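Local coordinates for protein putative aldehyde dehydrogenase AldY (Bacillus subtilis, PDB 4DNG) that probably oxidises aldehydes to carboxylates with NAD(+) as electron acceptor, and may contribute to protecting the cell against stress from ethanol and related compounds, at residues Arg22-Leu27 with Pro178-Ala183; Ala38-Gly43 with Leu208-Glu213; Ile294-Val299 with Gly393-Ala398. All coordinates share one frame; numbering follows the deposited sequence.

Contacts 1 and 2 attach one antiparallel hairpin, strands 23-27 and 34-39, to the fold: in contact 1 it meets the turn after strand 173-177, in contact 2 the loop after strand 204-206, two parallel neighbours in one mixed sheet. Their centres are about 9 Å apart, their segments alternate in sequence, and a salt bridge from R22 of contact 1 to D210 of contact 2 joins them directly. Contact 3 comes later in the chain and belongs to the other large sheet, where strands 290-296 and 386-392 run parallel; its centre is about 44 and 49 Å from theirs, across the centre of the chain. All three lie away from the predicted catalytic residues and probable NAD(+) site.

Contact 1: residues Arg22-Leu27 with Pro178-Ala183; sequences RTEDIL and PDIQTA
The side chain of Q181 is bent at chi2 (-55°), which turns CD, and with it the amide, to the backbone of D25 and L27. The carboxyl arm of E24 starts with CG anti to the backbone N (chi1 178°) and crosses the Q181 side chain at about a right angle. Q181 NE2 serves two acceptors: E24 OE2 at 2.6 Å, met on its anti side, and the carbonyl O of D25 at 3.0 Å, in a nearly straight bond that lies in the amide plane. On the other branch, Q181 OE1 takes the N-H of L27 at 3.2 Å on an in-plane lone pair. With NE2 and OE1 both engaged, the amide is fixed against a half-turn flip. It is a worked case of a side-chain amide bonding as a backbone peptide group would, giving an N-H to D25 O and accepting from L27 N; strand 23-27 also pairs with strand 34-39 in the antiparallel hairpin. Beside the amide, van der Waals packing adds to the contact: I26 CD1 rests 3.3 Å from the carbonyl O of I180 and 4.2 Å from A183 CB, while I180 CG2 lies 3.7 Å from E24 OE1. The turn presenting Q181 is itself braced by an Asx turn, in which D179 OD2 accepts from Q181 N at 2.8 Å; it leads from strand 173-177 into helix 183-196.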
loop_
_atom_site.group_PDB
_atom_site.type_symbol
_atom_site.label_atom_id
_atom_site.label_comp_id
_atom_site.label_asym_id
_atom_site.label_seq_id
_atom_site.Cartn_x
_atom_site.Cartn_y
_atom_site.Cartn_z
ATOM N N ARG A 22 -4.055 36.161 -4.452
ATOM C CA ARG A 22 -2.700 36.049 -4.990
ATOM C C ARG A 22 -2.752 35.513 -6.408
ATOM O O ARG A 22 -3.696 34.812 -6.786
ATOM C CB ARG A 22 -1.828 35.122 -4.109
ATOM C CG ARG A 22 -1.350 35.729 -2.786
ATOM C CD ARG A 22 -0.058 35.061 -2.280
ATOM N NE ARG A 22 -0.324 33.663 -2.030
ATOM C CZ ARG A 22 0.321 32.640 -2.563
ATOM N NH1 ARG A 22 1.389 32.819 -3.341
ATOM N NH2 ARG A 22 -0.097 31.419 -2.257
ATOM N N THR A 23 -1.738 35.843 -7.197
ATOM C CA THR A 23 -1.668 35.350 -8.562
ATOM C C THR A 23 -0.233 35.009 -8.917
ATOM O O THR A 23 0.703 35.465 -8.265
ATOM C CB THR A 23 -2.138 36.385 -9.576
ATOM O OG1 THR A 23 -1.173 37.427 -9.621
ATOM C CG2 THR A 23 -3.498 36.973 -9.199
ATOM N N GLU A 24 -0.072 34.197 -9.955
ATOM C CA GLU A 24 1.233 33.843 -10.446
ATOM C C GLU A 24 1.248 33.859 -11.952
ATOM O O GLU A 24 0.349 33.321 -12.605
ATOM C CB GLU A 24 1.613 32.453 -9.974
ATOM C CG GLU A 24 2.967 32.018 -10.500
ATOM C CD GLU A 24 3.744 31.198 -9.503
ATOM O OE1 GLU A 24 3.291 31.071 -8.343
ATOM O OE2 GLU A 24 4.821 30.688 -9.877
ATOM N N ASP A 25 2.288 34.472 -12.497
ATOM C CA ASP A 25 2.512 34.451 -13.916
ATOM C C ASP A 25 3.126 33.118 -14.330
ATOM O O ASP A 25 4.171 32.695 -13.784
ATOM C CB ASP A 25 3.420 35.617 -14.296
ATOM C CG ASP A 25 2.771 36.962 -14.046
ATOM O OD1 ASP A 25 1.548 37.003 -13.763
ATOM O OD2 ASP A 25 3.485 37.981 -14.125
ATOM N N ILE A 26 2.470 32.436 -15.267
ATOM C CA ILE A 26 3.053 31.224 -15.836
ATOM C C ILE A 26 3.947 31.666 -16.976
ATOM O O ILE A 26 3.508 32.385 -17.879
ATOM C CB ILE A 26 1.999 30.204 -16.303
ATOM C CG1 ILE A 26 1.033 29.908 -15.145
ATOM C CG2 ILE A 26 2.687 28.951 -16.838
ATOM C CD1 ILE A 26 -0.019 28.868 -15.432
ATOM N N LEU A 27 5.205 31.244 -16.912
ATOM C CA LEU A 27 6.233 31.768 -17.796
ATOM C C LEU A 27 6.732 30.748 -18.814
ATOM O O LEU A 27 6.753 29.549 -18.549
ATOM C CB LEU A 27 7.404 32.312 -16.965
ATOM C CG LEU A 27 7.157 33.380 -15.876
ATOM C CD1 LEU A 27 8.478 33.877 -15.292
ATOM C CD2 LEU A 27 6.336 34.565 -16.367
ATOM N N PRO A 178 -1.702 20.346 -10.406
ATOM C CA PRO A 178 -0.430 20.384 -11.117
ATOM C C PRO A 178 0.457 21.392 -10.468
ATOM O O PRO A 178 0.014 22.154 -9.641
ATOM C CB PRO A 178 -0.818 20.902 -12.519
ATOM C CG PRO A 178 -2.076 21.686 -12.313
ATOM C CD PRO A 178 -2.796 20.966 -11.193
ATOM N N ASP A 179 1.723 21.396 -10.828
ATOM C CA ASP A 179 2.569 22.476 -10.423
ATOM C C ASP A 179 1.998 23.681 -11.168
ATOM O O ASP A 179 1.804 23.635 -12.405
ATOM C CB ASP A 179 4.009 22.179 -10.862
ATOM C CG ASP A 179 4.985 23.225 -10.410
ATOM O OD1 ASP A 179 6.040 22.839 -9.887
ATOM O OD2 ASP A 179 4.714 24.434 -10.561
ATOM N N ILE A 180 1.730 24.754 -10.431
ATOM C CA ILE A 180 1.214 25.974 -11.047
ATOM C C ILE A 180 2.037 26.360 -12.296
ATOM O O ILE A 180 1.464 26.728 -13.327
ATOM C CB ILE A 180 1.089 27.158 -10.032
ATOM C CG1 ILE A 180 0.353 28.366 -10.677
ATOM C CG2 ILE A 180 2.455 27.606 -9.493
ATOM C CD1 ILE A 180 -1.075 28.082 -11.114
ATOM N N GLN A 181 3.367 26.230 -12.233
ATOM C CA GLN A 181 4.200 26.640 -13.369
ATOM C C GLN A 181 3.952 25.824 -14.629
ATOM O O GLN A 181 4.349 26.234 -15.709
ATOM C CB GLN A 181 5.696 26.731 -13.021
ATOM C CG GLN A 181 6.091 28.040 -12.323
ATOM C CD GLN A 181 5.695 29.310 -13.095
ATOM O OE1 GLN A 181 5.965 29.468 -14.304
ATOM N NE2 GLN A 181 5.043 30.221 -12.394
ATOM N N THR A 182 3.297 24.679 -14.492
ATOM C CA THR A 182 2.914 23.882 -15.662
ATOM C C THR A 182 1.421 23.487 -15.559
ATOM O O THR A 182 1.031 22.358 -15.873
ATOM C CB THR A 182 3.810 22.628 -15.775
ATOM O OG1 THR A 182 3.867 22.013 -14.498
ATOM C CG2 THR A 182 5.256 22.995 -16.150
ATOM N N ALA A 183 0.585 24.423 -15.120
ATOM C CA ALA A 183 -0.825 24.114 -14.894
ATOM C C ALA A 183 -1.630 23.914 -16.166
ATOM O O ALA A 183 -2.679 23.253 -16.140
ATOM C CB ALA A 183 -1.469 25.189 -14.050
#

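Contact 2: residues Ala38-Gly43 with Leu208-Glu213; sequences ASLATG and LTDVKE
L40 and D210 set their side chains at about a right angle, the leucine's CD1 lying 3.7 Å from D210 OD2. Its other methyl, CD2, settles against the backbone of T209, 3.8 Å from the CA atom. T209 itself makes a polar contact with A41: OG1 stands anti to the backbone N (chi1 -178°) and gives its proton to A41 O at 2.9 Å, tilted 34° from the carbonyl plane. CB and CG of E213 lie against the same oxygen, CG 3.4 Å from A41 O, so hydroxyl and methylenes all bear on one carbonyl. A second bond, from A41 N to L208 O at 2.8 Å, means that A41 is held at both its N-H and its C=O. These contacts join the exit of strand 34-39, just before helix 43-60, to the loop that follows strand 204-206 and enters a short helix. D210 is the N-cap of that helix: its OD1 receives E213 N at 2.9 Å, from above the carboxylate plane. R22 makes salt bridges through NH2 to the same OD1 of D210 and through NE to E213 OE2, which probably offsets their charge. At the strand end, A38 CB packs 4.0 Å from L208 CD2, and the L208 side chain also touches A183 and T188.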
loop_
_atom_site.group_PDB
_atom_site.type_symbol
_atom_site.label_atom_id
_atom_site.label_comp_id
_atom_site.label_asym_id
_atom_site.label_seq_id
_atom_site.Cartn_x
_atom_site.Cartn_y
_atom_site.Cartn_z
ATOM N N ALA A 38 -2.389 33.326 -13.471
ATOM C CA ALA A 38 -3.410 32.486 -12.882
ATOM C C ALA A 38 -3.613 32.894 -11.439
ATOM O O ALA A 38 -2.638 33.094 -10.697
ATOM C CB ALA A 38 -3.029 31.018 -12.984
ATOM N N SER A 39 -4.880 33.029 -11.064
ATOM C CA SER A 39 -5.276 33.293 -9.686
ATOM C C SER A 39 -5.259 31.986 -8.899
ATOM O O SER A 39 -5.717 30.943 -9.391
ATOM C CB SER A 39 -6.673 33.893 -9.645
ATOM O OG SER A 39 -7.612 32.949 -10.110
ATOM N N LEU A 40 -4.747 32.066 -7.673
ATOM C CA LEU A 40 -4.494 30.903 -6.839
ATOM C C LEU A 40 -5.707 30.586 -5.981
ATOM O O LEU A 40 -6.218 31.448 -5.273
ATOM C CB LEU A 40 -3.275 31.173 -5.953
ATOM C CG LEU A 40 -2.019 31.487 -6.768
ATOM C CD1 LEU A 40 -0.807 31.741 -5.875
ATOM C CD2 LEU A 40 -1.764 30.340 -7.739
ATOM N N ALA A 41 -6.164 29.344 -6.041
ATOM C CA ALA A 41 -7.328 28.916 -5.276
ATOM C C ALA A 41 -6.952 28.721 -3.801
ATOM O O ALA A 41 -5.770 28.580 -3.475
ATOM C CB ALA A 41 -7.879 27.634 -5.865
ATOM N N THR A 42 -7.947 28.698 -2.916
ATOM C CA THR A 42 -7.675 28.689 -1.471
ATOM C C THR A 42 -7.885 27.342 -0.845
ATOM O O THR A 42 -8.585 26.480 -1.411
ATOM C CB THR A 42 -8.636 29.602 -0.691
ATOM O OG1 THR A 42 -9.938 29.009 -0.691
ATOM C CG2 THR A 42 -8.699 30.975 -1.308
ATOM N N GLY A 43 -7.320 27.186 0.354
ATOM C CA GLY A 43 -7.677 26.066 1.234
ATOM C C GLY A 43 -9.164 25.731 1.244
ATOM O O GLY A 43 -9.547 24.578 1.007
ATOM N N LEU A 208 -5.798 25.104 -9.440
ATOM C CA LEU A 208 -4.689 26.007 -9.710
ATOM C C LEU A 208 -4.380 26.754 -8.433
ATOM O O LEU A 208 -5.144 27.602 -7.985
ATOM C CB LEU A 208 -5.030 26.964 -10.853
ATOM C CG LEU A 208 -4.528 26.488 -12.212
ATOM C CD1 LEU A 208 -5.050 25.101 -12.537
ATOM C CD2 LEU A 208 -4.916 27.477 -13.307
ATOM N N THR A 209 -3.275 26.401 -7.819
ATOM C CA THR A 209 -2.966 26.909 -6.518
ATOM C C THR A 209 -1.522 26.634 -6.196
ATOM O O THR A 209 -0.755 26.235 -7.064
ATOM C CB THR A 209 -3.905 26.306 -5.459
ATOM O OG1 THR A 209 -3.598 26.870 -4.180
ATOM C CG2 THR A 209 -3.758 24.786 -5.425
ATOM N N ASP A 210 -1.128 26.875 -4.954
ATOM C CA ASP A 210 0.231 26.552 -4.553
ATOM C C ASP A 210 0.219 26.122 -3.102
ATOM O O ASP A 210 -0.801 26.222 -2.408
ATOM C CB ASP A 210 1.221 27.711 -4.854
ATOM C CG ASP A 210 0.998 28.946 -3.981
ATOM O OD1 ASP A 210 0.013 28.972 -3.216
ATOM O OD2 ASP A 210 1.813 29.903 -4.049
ATOM N N VAL A 211 1.333 25.583 -2.654
ATOM C CA VAL A 211 1.402 25.077 -1.298
ATOM C C VAL A 211 1.279 26.221 -0.291
ATOM O O VAL A 211 0.727 26.060 0.803
ATOM C CB VAL A 211 2.635 24.189 -1.128
ATOM C CG1 VAL A 211 2.892 23.916 0.328
ATOM C CG2 VAL A 211 2.420 22.879 -1.911
ATOM N N LYS A 212 1.729 27.402 -0.696
ATOM C CA LYS A 212 1.544 28.590 0.115
ATOM C C LYS A 212 0.044 28.803 0.467
ATOM O O LYS A 212 -0.289 29.232 1.565
ATOM C CB LYS A 212 2.119 29.795 -0.602
ATOM C CG LYS A 212 3.633 29.811 -0.595
ATOM C CD LYS A 212 4.179 30.948 -1.435
ATOM C CE LYS A 212 5.682 31.089 -1.258
ATOM N NZ LYS A 212 6.240 32.255 -2.013
ATOM N N GLU A 213 -0.855 28.503 -0.461
ATOM C CA GLU A 213 -2.275 28.547 -0.147
ATOM C C GLU A 213 -2.716 27.327 0.655
ATOM O O GLU A 213 -3.445 27.444 1.621
ATOM C CB GLU A 213 -3.122 28.685 -1.408
ATOM C CG GLU A 213 -3.195 30.100 -1.956
ATOM C CD GLU A 213 -3.561 31.145 -0.915
ATOM O OE1 GLU A 213 -4.608 30.983 -0.261
ATOM O OE2 GLU A 213 -2.811 32.144 -0.771
#

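Contact 3: residues Ile294-Val299 with Gly393-Ala398; sequences IVHQDV and GSDQEA
H296 packs against D395 and S394, its CD2 lying 3.3 Å from D395 OD1, with the ring and carboxylate planes 54° apart. The first torsion puts CG of the histidine anti to the backbone N (chi1 -170°), and the ring beyond it lies beside the start of helix 395-403. There CD2 comes 3.5 Å from S394 C, a carbon that sits at the ring's edge, near its plane. Next to it, Q297 OE1 lies 3.5 Å from G393 CA. The carboxylate of D395 is held through OD2 by S264 OG.

Apolar contact is slighter: I294 CG2 faces A398, reaching its CB at 4.2 Å.

Hydrogen bonds work within each segment. S394 is an N-cap, its OG accepting E397 N at 2.8 Å, while E397 OE1 returns to take G393 N at 2.7 Å and ties the loop to the first turn. H296 ND1 accepts weakly from D298 N, as the N-cap of its own helix. An alanine at H296 would probably open a gap beside S394 and D395 and leave D298 N without this weak cap.

Both helix starts follow parallel neighbouring strands of one mixed sheet: strand 290-296 runs into helix 297-313, and strand 386-392 leads to helix 395-403. Strand 258-262 pairs with strand 290-296 on the side away from strand 386-392, and helix 418-425 touches D395 through F424.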
loop_
_atom_site.group_PDB
_atom_site.type_symbol
_atom_site.label_atom_id
_atom_site.label_comp_id
_atom_site.label_asym_id
_atom_site.label_seq_id
_atom_site.Cartn_x
_atom_site.Cartn_y
_atom_site.Cartn_z
ATOM N N ILE A 294 26.907 3.394 -16.509
ATOM C CA ILE A 294 27.912 2.468 -16.041
ATOM C C ILE A 294 28.341 1.639 -17.240
ATOM O O ILE A 294 27.508 1.029 -17.913
ATOM C CB ILE A 294 27.341 1.573 -14.928
ATOM C CG1 ILE A 294 26.682 2.442 -13.844
ATOM C CG2 ILE A 294 28.427 0.675 -14.357
ATOM C CD1 ILE A 294 25.569 1.761 -13.081
ATOM N N VAL A 295 29.639 1.648 -17.516
ATOM C CA VAL A 295 30.167 1.018 -18.702
ATOM C C VAL A 295 31.376 0.150 -18.356
ATOM O O VAL A 295 32.355 0.643 -17.773
ATOM C CB VAL A 295 30.550 2.062 -19.766
ATOM C CG1 VAL A 295 31.050 1.377 -21.028
ATOM C CG2 VAL A 295 29.359 2.949 -20.096
ATOM N N HIS A 296 31.282 -1.133 -18.720
ATOM C CA HIS A 296 32.376 -2.117 -18.592
ATOM C C HIS A 296 33.663 -1.611 -19.173
ATOM O O HIS A 296 33.647 -0.830 -20.137
ATOM C CB HIS A 296 31.992 -3.431 -19.280
ATOM C CG HIS A 296 32.942 -4.570 -18.996
ATOM N ND1 HIS A 296 34.033 -4.817 -19.756
ATOM C CD2 HIS A 296 32.931 -5.545 -17.997
ATOM C CE1 HIS A 296 34.685 -5.889 -19.267
ATOM N NE2 HIS A 296 34.009 -6.332 -18.192
ATOM N N GLN A 297 34.781 -2.079 -18.607
ATOM C CA GLN A 297 36.129 -1.590 -18.955
ATOM C C GLN A 297 36.583 -1.725 -20.423
ATOM O O GLN A 297 37.084 -0.756 -20.992
ATOM C CB GLN A 297 37.192 -2.163 -17.996
ATOM C CG GLN A 297 37.333 -3.686 -17.997
ATOM C CD GLN A 297 38.518 -4.180 -17.177
ATOM O OE1 GLN A 297 38.704 -3.798 -16.018
ATOM N NE2 GLN A 297 39.320 -5.050 -17.775
ATOM N N ASP A 298 36.415 -2.904 -21.029
ATOM C CA ASP A 298 36.961 -3.168 -22.379
ATOM C C ASP A 298 36.258 -2.367 -23.487
ATOM O O ASP A 298 36.675 -2.414 -24.642
ATOM C CB ASP A 298 36.933 -4.672 -22.748
ATOM C CG ASP A 298 37.580 -5.571 -21.694
ATOM O OD1 ASP A 298 38.604 -5.177 -21.090
ATOM O OD2 ASP A 298 37.056 -6.692 -21.481
ATOM N N VAL A 299 35.192 -1.650 -23.138
ATOM C CA VAL A 299 34.376 -0.948 -24.132
ATOM C C VAL A 299 34.126 0.504 -23.695
ATOM O O VAL A 299 33.536 1.312 -24.425
ATOM C CB VAL A 299 33.056 -1.706 -24.427
ATOM C CG1 VAL A 299 32.371 -1.118 -25.641
ATOM C CG2 VAL A 299 33.324 -3.185 -24.687
ATOM N N GLY A 393 34.893 -2.819 -13.677
ATOM C CA GLY A 393 35.890 -3.854 -13.980
ATOM C C GLY A 393 35.329 -5.247 -14.273
ATOM O O GLY A 393 36.065 -6.134 -14.686
ATOM N N SER A 394 34.028 -5.444 -14.056
ATOM C CA SER A 394 33.333 -6.682 -14.435
ATOM C C SER A 394 31.849 -6.409 -14.743
ATOM O O SER A 394 31.346 -5.302 -14.484
ATOM C CB SER A 394 33.444 -7.718 -13.319
ATOM O OG SER A 394 32.429 -7.511 -12.346
ATOM N N ASP A 395 31.154 -7.416 -15.274
ATOM C CA ASP A 395 29.713 -7.286 -15.539
ATOM C C ASP A 395 28.899 -7.414 -14.259
ATOM O O ASP A 395 27.892 -6.740 -14.091
ATOM C CB ASP A 395 29.234 -8.286 -16.592
ATOM C CG ASP A 395 29.655 -7.899 -18.005
ATOM O OD1 ASP A 395 29.886 -6.699 -18.257
ATOM O OD2 ASP A 395 29.750 -8.798 -18.869
ATOM N N GLN A 396 29.364 -8.265 -13.348
ATOM C CA GLN A 396 28.781 -8.354 -12.007
ATOM C C GLN A 396 28.895 -7.045 -11.186
ATOM O O GLN A 396 27.912 -6.614 -10.571
ATOM C CB GLN A 396 29.358 -9.547 -11.238
ATOM C CG GLN A 396 28.701 -9.778 -9.887
ATOM C CD GLN A 396 27.213 -10.009 -10.012
ATOM O OE1 GLN A 396 26.782 -10.977 -10.640
ATOM N NE2 GLN A 396 26.417 -9.118 -9.427
ATOM N N GLU A 397 30.079 -6.421 -11.188
ATOM C CA GLU A 397 30.269 -5.098 -10.553
ATOM C C GLU A 397 29.341 -4.045 -11.173
ATOM O O GLU A 397 28.657 -3.307 -10.454
ATOM C CB GLU A 397 31.734 -4.645 -10.628
ATOM C CG GLU A 397 32.018 -3.282 -10.004
ATOM C CD GLU A 397 33.503 -2.938 -9.970
ATOM O OE1 GLU A 397 34.134 -2.864 -11.043
ATOM O OE2 GLU A 397 34.041 -2.728 -8.864
ATOM N N ALA A 398 29.310 -3.994 -12.506
ATOM C CA ALA A 398 28.374 -3.128 -13.231
ATOM C C ALA A 398 26.958 -3.213 -12.663
ATOM O O ALA A 398 26.331 -2.188 -12.387
ATOM C CB ALA A 398 28.356 -3.487 -14.705
#